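Local coordinates for bile salt hydrolase/transferase (Clostridium perfringens, PDB 2BJF), which hydrolyses the amide bond of glycine- and taurine-conjugated bile salts, releasing free bile acids, and also acts as a bile acid amine N-acyltransferase, at residues 13-18 with 279-284; 50-55 with 70-75; 76-81 with 144-149; 286-291 with 299-304. All coordinates share one frame; numbering follows the deposited sequence.

Contact 1: residues 13-18 with 279-284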
loop_
_atom_site.group_PDB
_atom_site.type_symbol
_atom_site.label_atom_id
_atom_site.label_comp_id
_atom_site.label_asym_id
_atom_site.label_seq_id
_atom_site.Cartn_x
_atom_site.Cartn_y
_atom_site.Cartn_z
ATOM N N LEU A 13 -31.837 17.746 -0.342
ATOM C CA LEU A 13 -32.450 16.534 0.196
ATOM C C LEU A 13 -31.381 15.636 0.805
ATOM O O LEU A 13 -30.207 15.724 0.443
ATOM C CB LEU A 13 -33.236 15.786 -0.886
ATOM C CG LEU A 13 -34.425 16.507 -1.538
ATOM C CD1 LEU A 13 -35.037 15.636 -2.622
ATOM C CD2 LEU A 13 -35.482 16.912 -0.513
ATOM N N HIS A 14 -31.792 14.775 1.730
ATOM C CA HIS A 14 -30.848 13.939 2.460
ATOM C C HIS A 14 -31.014 12.458 2.160
ATOM O O HIS A 14 -32.066 11.866 2.418
ATOM C CB HIS A 14 -30.937 14.222 3.962
ATOM C CG HIS A 14 -30.490 15.602 4.332
ATOM N ND1 HIS A 14 -31.325 16.696 4.270
ATOM C CD2 HIS A 14 -29.286 16.069 4.739
ATOM C CE1 HIS A 14 -30.659 17.776 4.636
ATOM N NE2 HIS A 14 -29.420 17.422 4.929
ATOM N N LEU A 15 -29.961 11.876 1.591
ATOM C CA LEU A 15 -29.926 10.458 1.279
ATOM C C LEU A 15 -29.169 9.703 2.360
ATOM O O LEU A 15 -28.128 10.162 2.839
ATOM C CB LEU A 15 -29.269 10.213 -0.084
ATOM C CG LEU A 15 -29.799 10.938 -1.325
ATOM C CD1 LEU A 15 -28.917 10.619 -2.523
ATOM C CD2 LEU A 15 -31.256 10.589 -1.624
ATOM N N PHE A 16 -29.705 8.552 2.745
ATOM C CA PHE A 16 -29.070 7.683 3.726
ATOM C C PHE A 16 -29.331 6.228 3.362
ATOM O O PHE A 16 -30.460 5.852 3.057
ATOM C CB PHE A 16 -29.580 7.991 5.140
ATOM C CG PHE A 16 -29.096 7.021 6.183
ATOM C CD1 PHE A 16 -27.757 7.003 6.568
ATOM C CD2 PHE A 16 -29.977 6.124 6.780
ATOM C CE1 PHE A 16 -27.302 6.101 7.530
ATOM C CE2 PHE A 16 -29.534 5.223 7.744
ATOM C CZ PHE A 16 -28.193 5.212 8.120
ATOM N N GLY A 17 -28.283 5.413 3.397
ATOM C CA GLY A 17 -28.408 4.010 3.028
ATOM C C GLY A 17 -27.137 3.218 3.227
ATOM O O GLY A 17 -26.225 3.655 3.936
ATOM N N ARG A 18 -27.073 2.049 2.595
ATOM C CA ARG A 18 -25.999 1.099 2.873
ATOM C C ARG A 18 -25.805 0.014 1.823
ATOM O O ARG A 18 -26.736 -0.343 1.097
ATOM C CB ARG A 18 -26.229 0.436 4.243
ATOM C CG ARG A 18 -27.575 -0.294 4.393
ATOM C CD ARG A 18 -27.491 -1.780 4.033
ATOM N NE ARG A 18 -26.582 -2.512 4.914
ATOM C CZ ARG A 18 -26.875 -2.908 6.152
ATOM N NH1 ARG A 18 -28.068 -2.655 6.684
ATOM N NH2 ARG A 18 -25.967 -3.563 6.865
ATOM N N THR A 279 -27.924 -2.733 -2.302
ATOM C CA THR A 279 -27.546 -1.370 -1.974
ATOM C C THR A 279 -28.825 -0.557 -1.841
ATOM O O THR A 279 -29.604 -0.456 -2.791
ATOM C CB THR A 279 -26.634 -0.762 -3.056
ATOM O OG1 THR A 279 -25.466 -1.578 -3.210
ATOM C CG2 THR A 279 -26.209 0.655 -2.681
ATOM N N SER A 280 -29.045 -0.002 -0.653
ATOM C CA SER A 280 -30.232 0.802 -0.388
ATOM C C SER A 280 -29.877 2.277 -0.248
ATOM O O SER A 280 -28.791 2.625 0.217
ATOM C CB SER A 280 -30.961 0.304 0.863
ATOM O OG SER A 280 -30.213 0.553 2.039
ATOM N N CYS A 281 -30.800 3.132 -0.671
ATOM C CA CYS A 281 -30.653 4.574 -0.551
ATOM C C CYS A 281 -32.015 5.173 -0.246
ATOM O O CYS A 281 -32.925 5.117 -1.072
ATOM C CB CYS A 281 -30.089 5.174 -1.840
ATOM S SG CYS A 281 -29.932 6.976 -1.809
ATOM N N MET A 282 -32.146 5.738 0.949
ATOM C CA MET A 282 -33.400 6.332 1.389
ATOM C C MET A 282 -33.355 7.842 1.233
ATOM O O MET A 282 -32.442 8.496 1.741
ATOM C CB MET A 282 -33.668 5.972 2.854
ATOM C CG MET A 282 -33.934 4.495 3.089
ATOM S SD MET A 282 -33.819 4.020 4.823
ATOM C CE MET A 282 -32.080 3.615 4.960
ATOM N N CYS A 283 -34.329 8.394 0.516
ATOM C CA CYS A 283 -34.509 9.837 0.494
ATOM C C CYS A 283 -35.393 10.194 1.678
ATOM O O CYS A 283 -36.614 10.011 1.641
ATOM C CB CYS A 283 -35.126 10.317 -0.818
ATOM S SG CYS A 283 -35.282 12.112 -0.882
ATOM N N LEU A 284 -34.756 10.695 2.731
ATOM C CA LEU A 284 -35.405 10.858 4.033
ATOM C C LEU A 284 -36.595 11.825 4.037
ATOM O O LEU A 284 -37.615 11.539 4.667
ATOM C CB LEU A 284 -34.372 11.236 5.104
ATOM C CG LEU A 284 -33.252 10.220 5.370
ATOM C CD1 LEU A 284 -32.183 10.824 6.264
ATOM C CD2 LEU A 284 -33.786 8.919 5.970
#

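Contact 2: residues 50-55 with 70-75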
loop_
_atom_site.group_PDB
_atom_site.type_symbol
_atom_site.label_atom_id
_atom_site.label_comp_id
_atom_site.label_asym_id
_atom_site.label_seq_id
_atom_site.Cartn_x
_atom_site.Cartn_y
_atom_site.Cartn_z
ATOM N N THR A 50 -45.896 0.960 17.354
ATOM C CA THR A 50 -45.289 2.048 16.590
ATOM C C THR A 50 -46.004 3.374 16.828
ATOM O O THR A 50 -47.233 3.431 16.854
ATOM C CB THR A 50 -45.270 1.752 15.069
ATOM O OG1 THR A 50 -46.608 1.545 14.599
ATOM C CG2 THR A 50 -44.426 0.517 14.763
ATOM N N LYS A 51 -45.223 4.431 17.027
ATOM C CA LYS A 51 -45.755 5.788 17.044
ATOM C C LYS A 51 -45.742 6.323 15.616
ATOM O O LYS A 51 -46.721 6.910 15.153
ATOM C CB LYS A 51 -44.934 6.688 17.976
ATOM C CG LYS A 51 -45.434 8.125 18.066
ATOM C CD LYS A 51 -44.522 8.980 18.930
ATOM C CE LYS A 51 -44.983 10.427 18.948
ATOM N NZ LYS A 51 -44.120 11.272 19.819
ATOM N N TYR A 52 -44.627 6.095 14.925
ATOM C CA TYR A 52 -44.459 6.527 13.541
ATOM C C TYR A 52 -44.448 5.337 12.587
ATOM O O TYR A 52 -44.017 4.239 12.953
ATOM C CB TYR A 52 -43.163 7.332 13.386
ATOM C CG TYR A 52 -43.069 8.537 14.300
ATOM C CD1 TYR A 52 -43.977 9.592 14.192
ATOM C CD2 TYR A 52 -42.067 8.627 15.266
ATOM C CE1 TYR A 52 -43.895 10.702 15.026
ATOM C CE2 TYR A 52 -41.974 9.737 16.106
ATOM C CZ TYR A 52 -42.893 10.768 15.980
ATOM O OH TYR A 52 -42.808 11.867 16.805
ATOM N N ALA A 53 -44.931 5.566 11.367
ATOM C CA ALA A 53 -44.894 4.559 10.309
ATOM C C ALA A 53 -43.453 4.310 9.873
ATOM O O ALA A 53 -42.641 5.231 9.864
ATOM C CB ALA A 53 -45.740 4.996 9.128
ATOM N N VAL A 54 -43.153 3.063 9.515
ATOM C CA VAL A 54 -41.786 2.626 9.217
ATOM C C VAL A 54 -41.718 1.924 7.859
ATOM O O VAL A 54 -42.628 1.178 7.495
ATOM C CB VAL A 54 -41.252 1.671 10.328
ATOM C CG1 VAL A 54 -39.864 1.140 9.992
ATOM C CG2 VAL A 54 -41.235 2.370 11.688
ATOM N N LEU A 55 -40.638 2.174 7.118
ATOM C CA LEU A 55 -40.351 1.454 5.876
ATOM C C LEU A 55 -38.869 1.102 5.791
ATOM O O LEU A 55 -38.010 1.962 5.992
ATOM C CB LEU A 55 -40.762 2.277 4.650
ATOM C CG LEU A 55 -40.546 1.621 3.276
ATOM C CD1 LEU A 55 -41.525 0.475 3.053
ATOM C CD2 LEU A 55 -40.656 2.642 2.153
ATOM N N GLY A 70 -33.718 1.047 7.568
ATOM C CA GLY A 70 -35.012 1.649 7.285
ATOM C C GLY A 70 -35.127 3.092 7.721
ATOM O O GLY A 70 -34.169 3.686 8.218
ATOM N N MET A 71 -36.313 3.654 7.522
ATOM C CA MET A 71 -36.607 5.016 7.941
ATOM C C MET A 71 -38.037 5.108 8.449
ATOM O O MET A 71 -38.836 4.190 8.243
ATOM C CB MET A 71 -36.409 5.990 6.776
ATOM C CG MET A 71 -37.352 5.746 5.615
ATOM S SD MET A 71 -37.102 6.865 4.237
ATOM C CE MET A 71 -37.571 5.758 2.923
ATOM N N ASN A 72 -38.355 6.214 9.114
ATOM C CA ASN A 72 -39.744 6.507 9.453
ATOM C C ASN A 72 -40.303 7.704 8.674
ATOM O O ASN A 72 -39.586 8.352 7.904
ATOM C CB ASN A 72 -39.944 6.644 10.975
ATOM C CG ASN A 72 -39.256 7.865 11.570
ATOM O OD1 ASN A 72 -39.037 8.875 10.901
ATOM N ND2 ASN A 72 -38.930 7.776 12.855
ATOM N N GLU A 73 -41.587 7.982 8.887
ATOM C CA GLU A 73 -42.305 9.057 8.196
ATOM C C GLU A 73 -41.785 10.464 8.507
ATOM O O GLU A 73 -42.129 11.422 7.810
ATOM C CB GLU A 73 -43.792 8.983 8.544
ATOM C CG GLU A 73 -44.069 9.042 10.039
ATOM C CD GLU A 73 -45.539 9.168 10.352
ATOM O OE1 GLU A 73 -46.108 10.254 10.114
ATOM O OE2 GLU A 73 -46.120 8.182 10.846
ATOM N N LYS A 74 -40.975 10.582 9.557
ATOM C CA LYS A 74 -40.458 11.877 10.001
ATOM C C LYS A 74 -39.087 12.196 9.404
ATOM O O LYS A 74 -38.547 13.285 9.616
ATOM C CB LYS A 74 -40.391 11.940 11.535
ATOM C CG LYS A 74 -41.710 11.642 12.259
ATOM C CD LYS A 74 -42.857 12.564 11.838
ATOM C CE LYS A 74 -42.691 13.975 12.381
ATOM N NZ LYS A 74 -43.869 14.825 12.053
ATOM N N GLY A 75 -38.533 11.243 8.660
ATOM C CA GLY A 75 -37.238 11.433 8.014
ATOM C C GLY A 75 -36.056 10.981 8.851
ATOM O O GLY A 75 -34.919 11.382 8.591
#

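Contact 3: residues 76-81 with 144-149. With DXC ((3alpha,5beta,12alpha)-3,12-dihydroxycholan-24-oic acid), chain B.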
loop_
_atom_site.group_PDB
_atom_site.type_symbol
_atom_site.label_atom_id
_atom_site.label_comp_id
_atom_site.label_asym_id
_atom_site.label_seq_id
_atom_site.Cartn_x
_atom_site.Cartn_y
_atom_site.Cartn_z
ATOM N N LEU A 76 -36.321 10.150 9.855
ATOM C CA LEU A 76 -35.258 9.519 10.633
ATOM C C LEU A 76 -34.892 8.179 10.003
ATOM O O LEU A 76 -35.770 7.373 9.703
ATOM C CB LEU A 76 -35.685 9.324 12.093
ATOM C CG LEU A 76 -34.649 8.759 13.073
ATOM C CD1 LEU A 76 -33.485 9.725 13.269
ATOM C CD2 LEU A 76 -35.307 8.428 14.407
ATOM N N GLY A 77 -33.596 7.953 9.804
ATOM C CA GLY A 77 -33.107 6.708 9.215
ATOM C C GLY A 77 -32.160 5.969 10.139
ATOM O O GLY A 77 -31.453 6.584 10.934
ATOM N N CYS A 78 -32.152 4.641 10.034
ATOM C CA CYS A 78 -31.250 3.809 10.829
ATOM C C CYS A 78 -30.829 2.568 10.058
ATOM O O CYS A 78 -31.644 1.946 9.374
ATOM C CB CYS A 78 -31.903 3.409 12.158
ATOM S SG CYS A 78 -30.806 2.500 13.283
ATOM N N ALA A 79 -29.549 2.220 10.171
ATOM C CA ALA A 79 -29.007 1.018 9.546
ATOM C C ALA A 79 -28.171 0.223 10.542
ATOM O O ALA A 79 -27.368 0.795 11.284
ATOM C CB ALA A 79 -28.172 1.380 8.325
ATOM N N GLY A 80 -28.377 -1.092 10.553
ATOM C CA GLY A 80 -27.594 -2.007 11.379
ATOM C C GLY A 80 -26.523 -2.685 10.546
ATOM O O GLY A 80 -26.824 -3.318 9.533
ATOM N N LEU A 81 -25.271 -2.543 10.976
ATOM C CA LEU A 81 -24.117 -3.077 10.250
ATOM C C LEU A 81 -23.352 -4.040 11.150
ATOM O O LEU A 81 -23.348 -3.875 12.370
ATOM C CB LEU A 81 -23.197 -1.934 9.793
ATOM C CG LEU A 81 -23.645 -0.987 8.667
ATOM C CD1 LEU A 81 -24.724 -0.008 9.114
ATOM C CD2 LEU A 81 -22.455 -0.220 8.115
ATOM N N TRP A 144 -24.829 0.524 14.867
ATOM C CA TRP A 144 -25.850 1.240 14.109
ATOM C C TRP A 144 -25.432 2.647 13.710
ATOM O O TRP A 144 -24.751 3.338 14.466
ATOM C CB TRP A 144 -27.161 1.303 14.903
ATOM C CG TRP A 144 -27.768 -0.040 15.191
ATOM C CD1 TRP A 144 -28.742 -0.671 14.472
ATOM C CD2 TRP A 144 -27.443 -0.914 16.280
ATOM N NE1 TRP A 144 -29.044 -1.886 15.043
ATOM C CE2 TRP A 144 -28.261 -2.060 16.154
ATOM C CE3 TRP A 144 -26.544 -0.839 17.352
ATOM C CZ2 TRP A 144 -28.205 -3.126 17.059
ATOM C CZ3 TRP A 144 -26.483 -1.902 18.247
ATOM C CH2 TRP A 144 -27.312 -3.028 18.096
ATOM N N MET A 145 -25.848 3.053 12.514
ATOM C CA MET A 145 -25.752 4.444 12.089
ATOM C C MET A 145 -27.158 5.029 12.005
ATOM O O MET A 145 -28.071 4.399 11.464
ATOM C CB MET A 145 -25.036 4.560 10.742
ATOM C CG MET A 145 -24.783 5.994 10.298
ATOM S SD MET A 145 -23.708 6.089 8.856
ATOM C CE MET A 145 -23.860 7.822 8.433
ATOM N N ILE A 146 -27.323 6.227 12.560
ATOM C CA ILE A 146 -28.612 6.914 12.595
ATOM C C ILE A 146 -28.434 8.306 11.994
ATOM O O ILE A 146 -27.477 9.009 12.322
ATOM C CB ILE A 146 -29.173 7.004 14.042
ATOM C CG1 ILE A 146 -29.319 5.605 14.653
ATOM C CG2 ILE A 146 -30.518 7.728 14.063
ATOM C CD1 ILE A 146 -29.527 5.591 16.161
ATOM N N SER A 147 -29.345 8.686 11.102
ATOM C CA SER A 147 -29.242 9.947 10.373
ATOM C C SER A 147 -30.632 10.511 10.099
ATOM O O SER A 147 -31.593 9.752 9.981
ATOM C CB SER A 147 -28.488 9.727 9.056
ATOM O OG SER A 147 -27.999 10.949 8.527
ATOM N N ASP A 148 -30.742 11.834 10.001
ATOM C CA ASP A 148 -32.038 12.461 9.726
ATOM C C ASP A 148 -31.973 13.620 8.721
ATOM O O ASP A 148 -30.932 13.866 8.106
ATOM C CB ASP A 148 -32.755 12.864 11.030
ATOM C CG ASP A 148 -32.089 14.032 11.746
ATOM O OD1 ASP A 148 -31.190 14.680 11.172
ATOM O OD2 ASP A 148 -32.484 14.307 12.899
ATOM N N ILE A 149 -33.094 14.324 8.576
ATOM C CA ILE A 149 -33.238 15.393 7.585
ATOM C C ILE A 149 -32.487 16.689 7.928
ATOM O O ILE A 149 -32.491 17.635 7.138
ATOM C CB ILE A 149 -34.735 15.696 7.283
ATOM C CG1 ILE A 149 -35.475 16.129 8.556
ATOM C CG2 ILE A 149 -35.400 14.483 6.642
ATOM C CD1 ILE A 149 -36.854 16.722 8.302
HETATM C C1 DXC B . -30.268 -15.330 13.596
HETATM C C2 DXC B . -30.597 -14.054 14.372
HETATM C C3 DXC B . -31.990 -13.485 14.049
HETATM C C4 DXC B . -32.263 -13.316 12.544
HETATM C C5 DXC B . -31.900 -14.608 11.810
HETATM C C6 DXC B . -30.487 -15.119 12.102
HETATM C C7 DXC B . -32.204 -12.188 14.845
HETATM C C8 DXC B . -31.457 -10.980 14.275
HETATM C C9 DXC B . -31.611 -10.807 12.763
HETATM C C10 DXC B . -31.427 -12.132 11.993
HETATM C C11 DXC B . -30.564 -9.830 12.216
HETATM C C12 DXC B . -30.670 -9.549 10.715
HETATM C C13 DXC B . -30.550 -10.866 9.932
HETATM C C14 DXC B . -31.526 -11.927 10.467
HETATM C C15 DXC B . -30.377 -8.472 12.892
HETATM C C16 DXC B . -29.614 -7.664 11.835
HETATM C C17 DXC B . -29.504 -8.556 10.586
HETATM C C18 DXC B . -33.754 -13.072 12.309
HETATM C C19 DXC B . -29.312 -7.735 9.291
HETATM O O1 DXC B . -29.207 -11.376 9.964
HETATM O O2 DXC B . -28.900 -15.687 13.828
HETATM C C20 DXC B . -32.007 -8.876 10.352
HETATM C C21 DXC B . -27.978 -6.975 9.299
HETATM C C22 DXC B . -26.763 -7.901 9.404
HETATM C C23 DXC B . -25.501 -7.266 8.863
HETATM O O3 DXC B . -25.566 -6.177 8.255
HETATM O O4 DXC B . -24.424 -7.873 9.048
HETATM C C24 DXC B . -29.431 -8.540 7.995
#

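Contact 4: residues 286-291 with 299-304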
loop_
_atom_site.group_PDB
_atom_site.type_symbol
_atom_site.label_atom_id
_atom_site.label_comp_id
_atom_site.label_asym_id
_atom_site.label_seq_id
_atom_site.Cartn_x
_atom_site.Cartn_y
_atom_site.Cartn_z
ATOM N N LYS A 286 -38.553 12.585 1.474
ATOM C CA LYS A 286 -39.617 12.096 0.596
ATOM C C LYS A 286 -40.204 10.758 1.047
ATOM O O LYS A 286 -41.287 10.372 0.605
ATOM C CB LYS A 286 -39.106 11.991 -0.847
ATOM C CG LYS A 286 -38.787 13.337 -1.499
ATOM C CD LYS A 286 -38.055 13.174 -2.829
ATOM C CE LYS A 286 -38.998 12.866 -3.980
ATOM N NZ LYS A 286 -38.247 12.620 -5.241
ATOM N N GLY A 287 -39.482 10.055 1.918
ATOM C CA GLY A 287 -39.916 8.749 2.411
ATOM C C GLY A 287 -39.880 7.664 1.350
ATOM O O GLY A 287 -40.668 6.715 1.393
ATOM N N ILE A 288 -38.959 7.801 0.398
ATOM C CA ILE A 288 -38.803 6.811 -0.665
ATOM C C ILE A 288 -37.582 5.933 -0.407
ATOM O O ILE A 288 -36.465 6.429 -0.218
ATOM C CB ILE A 288 -38.726 7.459 -2.073
ATOM C CG1 ILE A 288 -39.962 8.328 -2.333
ATOM C CG2 ILE A 288 -38.600 6.378 -3.153
ATOM C CD1 ILE A 288 -39.852 9.231 -3.551
ATOM N N TYR A 289 -37.821 4.626 -0.380
ATOM C CA TYR A 289 -36.773 3.633 -0.219
ATOM C C TYR A 289 -36.348 3.146 -1.605
ATOM O O TYR A 289 -37.114 2.462 -2.292
ATOM C CB TYR A 289 -37.288 2.466 0.639
ATOM C CG TYR A 289 -36.230 1.466 1.059
ATOM C CD1 TYR A 289 -35.623 1.551 2.310
ATOM C CD2 TYR A 289 -35.849 0.426 0.211
ATOM C CE1 TYR A 289 -34.651 0.634 2.702
ATOM C CE2 TYR A 289 -34.879 -0.495 0.590
ATOM C CZ TYR A 289 -34.287 -0.386 1.838
ATOM O OH TYR A 289 -33.327 -1.296 2.214
ATOM N N TYR A 290 -35.140 3.525 -2.020
ATOM C CA TYR A 290 -34.559 3.041 -3.273
ATOM C C TYR A 290 -33.581 1.913 -2.985
ATOM O O TYR A 290 -32.844 1.963 -2.000
ATOM C CB TYR A 290 -33.796 4.148 -4.002
ATOM C CG TYR A 290 -34.598 5.368 -4.395
ATOM C CD1 TYR A 290 -35.345 5.390 -5.573
ATOM C CD2 TYR A 290 -34.574 6.517 -3.607
ATOM C CE1 TYR A 290 -36.066 6.521 -5.943
ATOM C CE2 TYR A 290 -35.286 7.651 -3.966
ATOM C CZ TYR A 290 -36.030 7.648 -5.134
ATOM O OH TYR A 290 -36.740 8.772 -5.488
ATOM N N TYR A 291 -33.557 0.904 -3.851
ATOM C CA TYR A 291 -32.569 -0.166 -3.723
ATOM C C TYR A 291 -32.358 -0.919 -5.030
ATOM O O TYR A 291 -33.242 -0.967 -5.886
ATOM C CB TYR A 291 -32.966 -1.152 -2.608
ATOM C CG TYR A 291 -33.968 -2.197 -3.044
ATOM C CD1 TYR A 291 -33.565 -3.503 -3.321
ATOM C CD2 TYR A 291 -35.318 -1.878 -3.193
ATOM C CE1 TYR A 291 -34.479 -4.466 -3.737
ATOM C CE2 TYR A 291 -36.240 -2.834 -3.607
ATOM C CZ TYR A 291 -35.812 -4.124 -3.876
ATOM O OH TYR A 291 -36.721 -5.074 -4.283
ATOM N N ILE A 299 -32.489 0.184 -10.153
ATOM C CA ILE A 299 -32.984 0.755 -8.907
ATOM C C ILE A 299 -34.508 0.644 -8.837
ATOM O O ILE A 299 -35.215 1.040 -9.766
ATOM C CB ILE A 299 -32.520 2.227 -8.746
ATOM C CG1 ILE A 299 -30.995 2.283 -8.575
ATOM C CG2 ILE A 299 -33.229 2.906 -7.568
ATOM C CD1 ILE A 299 -30.385 3.647 -8.843
ATOM N N ASN A 300 -34.992 0.076 -7.734
ATOM C CA ASN A 300 -36.422 -0.020 -7.447
ATOM C C ASN A 300 -36.807 0.975 -6.361
ATOM O O ASN A 300 -36.027 1.223 -5.443
ATOM C CB ASN A 300 -36.781 -1.431 -6.984
ATOM C CG ASN A 300 -36.262 -2.499 -7.919
ATOM O OD1 ASN A 300 -36.776 -2.682 -9.019
ATOM N ND2 ASN A 300 -35.232 -3.213 -7.483
ATOM N N ALA A 301 -38.010 1.533 -6.466
ATOM C CA ALA A 301 -38.473 2.553 -5.527
ATOM C C ALA A 301 -39.780 2.164 -4.848
ATOM O O ALA A 301 -40.739 1.764 -5.508
ATOM C CB ALA A 301 -38.627 3.892 -6.235
ATOM N N ILE A 302 -39.798 2.277 -3.522
ATOM C CA ILE A 302 -41.016 2.101 -2.731
ATOM C C ILE A 302 -41.227 3.363 -1.900
ATOM O O ILE A 302 -40.383 3.727 -1.077
ATOM C CB ILE A 302 -40.953 0.834 -1.838
ATOM C CG1 ILE A 302 -40.911 -0.422 -2.712
ATOM C CG2 ILE A 302 -42.158 0.771 -0.892
ATOM C CD1 ILE A 302 -40.141 -1.577 -2.124
ATOM N N ASP A 303 -42.353 4.029 -2.141
ATOM C CA ASP A 303 -42.693 5.287 -1.486
ATOM C C ASP A 303 -43.660 5.008 -0.340
ATOM O O ASP A 303 -44.809 4.621 -0.568
ATOM C CB ASP A 303 -43.318 6.247 -2.511
ATOM C CG ASP A 303 -43.533 7.657 -1.969
ATOM O OD1 ASP A 303 -43.534 7.860 -0.734
ATOM O OD2 ASP A 303 -43.713 8.576 -2.798
ATOM N N MET A 304 -43.191 5.203 0.892
ATOM C CA MET A 304 -44.015 4.932 2.075
ATOM C C MET A 304 -45.227 5.863 2.166
ATOM O O MET A 304 -46.261 5.492 2.727
ATOM C CB MET A 304 -43.180 4.987 3.362
ATOM C CG MET A 304 -42.842 6.386 3.868
ATOM S SD MET A 304 -41.794 6.380 5.336
ATOM C CE MET A 304 -42.842 5.536 6.516
HETATM O O HOH W 1 -42.860 10.961 -1.575
#

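Contact 1: residues 13-18 with 279-284
The ring of Phe-16 meets Met-282 obliquely, with the thioether methyl CE of Met-282 lying 3.7 Å from CD2 of the ring. These side chains run side by side from a hydrogen-bonded antiparallel pair, and the bend at chi3 of Met-282 (-89°) turns CE back to within 3.4 Å of Phe-16 O. Leu-284 CD1 packs against Phe-16 CB at 4.0 Å, while the ring itself reaches Met-145 and Ser-147 of strand 142-147. Arg-18 also lies on this face; its CG passes 3.6 Å from Ser-280 OG, and beyond it the guanidinium forms a salt bridge through NH1 with Asp-69 and donates from NH2 to Gly-80 O. On the other face Cys-281 SG rests on Leu-15, 3.7 Å from CB, and Cys-283 SG touches Leu-13 CD1. In the non-hydrogen-bonded pair of Gly-17 and Cys-281 the CA atoms come to 4.3 Å, leaving no room for a beta carbon at the glycine, which would strike Ser-280 O. Five backbone hydrogen bonds join the strands. Asp-69 ties the two strands together, OD1 to Arg-18 and OD2 to Ser-280 OG, and so probably helps position the deoxycholate-binding arginine beside the probable nucleophile Cys-2.

Contact 2: residues 50-55 with 70-75
Val-54 and Leu-55 run antiparallel to Asn-72 and Met-71, Val-54 with Asn-72 as a non-hydrogen-bonded pair and Leu-55 with Met-71 as a hydrogen-bonded one, before the chain turns away in a type I turn from Asn-72 to Gly-75. Just outside the regular ladder, Glu-73 grips Ala-53 twice. Its backbone N donates to Ala-53 O (3.1 Å), and its side chain, with CG lodged between the backbone N and the carbonyl carbon (chi1 56°), brings OE2 to 2.9 Å from Ala-53 N. That second bond is almost straight, 178° at the hydrogen, and uses the anti lone pair of OE2; OE1 meanwhile forms a salt bridge with Arg-35, so both oxygens of the carboxylate are engaged. The Tyr-52 ring is sandwiched between aliphatic lysine chains. Lys-74 CG stands over one face, 3.7 Å from the ring centroid, in a CH-pi contact, and Lys-51 CG lies over the centre of the opposite face. Asn-72 runs alongside the ring, its ND2 4.0 Å from Tyr-52 CD2 and its amide plane turned 57° from the ring plane. The amide is anchored at both ends: ND2 donates to Leu-110 O, and OD1 accepts from Leu-76 N and, at 2.9 Å, from Lys-74 N. The latter bond makes an Asx turn within the type I turn, a tight reversal that links strand 70-72 to strand 77-82. Leu-55 and Met-71 project from the other face onto Tyr-289 of strand 288-293, as expected where the two stacked sheets of the N-terminal nucleophile hydrolase fold meet.

Contact 3: residues 76-81 with 144-149
Strands 77-81 and 144-147 lie antiparallel, their directions 168° apart, and are laced by reciprocal backbone hydrogen bonds between Gly-77 and Ser-147 and between Ala-79 and Met-145. The non-hydrogen-bonded pairs, Cys-78 with Ile-146 and Gly-80 with Trp-144, carry most of the packing on one face. Here Cys-78 SG, anti to its backbone N (chi1 -175°), fits between its two neighbours across the gap, 3.7 Å from Ile-146 CG1 and 4.0 Å from Trp-144 CD1. The sulfur-aromatic approach to the indole is oblique. Farther along, Trp-144 CD1 lies 3.6 Å from Gly-80 CA; a beta carbon at this glycine would crowd the indole NE1. At the other end Leu-76 CD1 reaches Ile-146 CG2 at 3.7 Å and also touches Asp-148 CB, the leucine and isoleucine side chains crossing at a slant. Helix 105-112 packs over Cys-78, and helix 116-123 joins it over Leu-76 and Ile-146. Ala-79, with its neighbours on that face, instead turns to the other sheet, so the pair is buried on both sides. Polar groups are satisfied at the margins: Ser-147 OG by Ser-153, and Asp-148 by Thr-150 OG1 and Val-116 N. Toward the pocket, Gly-80 O lies 3.4 Å from O3 of the deoxycholate carboxyl group, and Leu-81 CA is 4.0 Å from the same oxygen. The backbone ladder, continued by Gly-80 with Ala-68 on the other side, probably sets this carbonyl at the wall of the bile acid site. Its closeness to another oxygen is probably eased by the nearby guanidinium of Arg-18.

Contact 4: residues 286-291 with 299-304
Backbone hydrogen bonds run along the whole pairing of strands 288-291 and 300-303, ending with Asn-300 N to Tyr-291 O, nearly straight (179°) and 2.8 Å long; Asn-300 ND2 adds a weak bond to the same oxygen. Apolar contacts line the face that carries Ile-288, Tyr-290 and Ala-301. Tyr-290 CD1 lies 3.7 Å from Ala-301 CB, and Ile-299 CG2 packs on Tyr-290 CB at 3.8 Å; helix 249-257 covers Tyr-290 and Ile-299. The strands form a beta hairpin; on its inner side, in the pairing with strand 275-283, Gly-287 (phi 69°) and Ile-288 both face Cys-283, a G1 beta bulge. Aromatic-amide packing occupies the other face: Asn-300 ND2 stands over the Tyr-291 ring, 3.8 Å from CZ, with amide and ring planes 49° apart, while Tyr-291 OH accepts from Asn-320 N. The Ile-288 and Asp-303 side chains cross at a slant, CG1 3.7 Å from CG. A water bridges Lys-286 and Asp-303, donating to Lys-286 O and, at 2.8 Å, to Asp-303 OD2, while Asp-303 OD1 accepts from Asn-305 N. Asn-300 OD1 bonds Asn-326 ND2 of the second subunit, a strand of which pairs in parallel with Asn-300 and Ala-301.

In the fold
From the N terminus, segment 13-18 opens the longest loop, which closes only at 279-284 (contact 1). Within it lie two shorter loops in series: contact 2 closes one of 14 residues between 55 and 70, and contact 3 one of 62 residues between 81 and 144. Contact 4 follows outside the long loop as a local hairpin, and none of the four cross. Contacts 1 and 4 belong to one antiparallel sheet, joined where strand 275-283 pairs with strand 288-293; contacts 2 and 3 belong to the other, joined by Gly-70 O and Cys-78 N. Met-282 against Gly-70, and Met-71 against Ile-288, are among the contacts that press the sheets together.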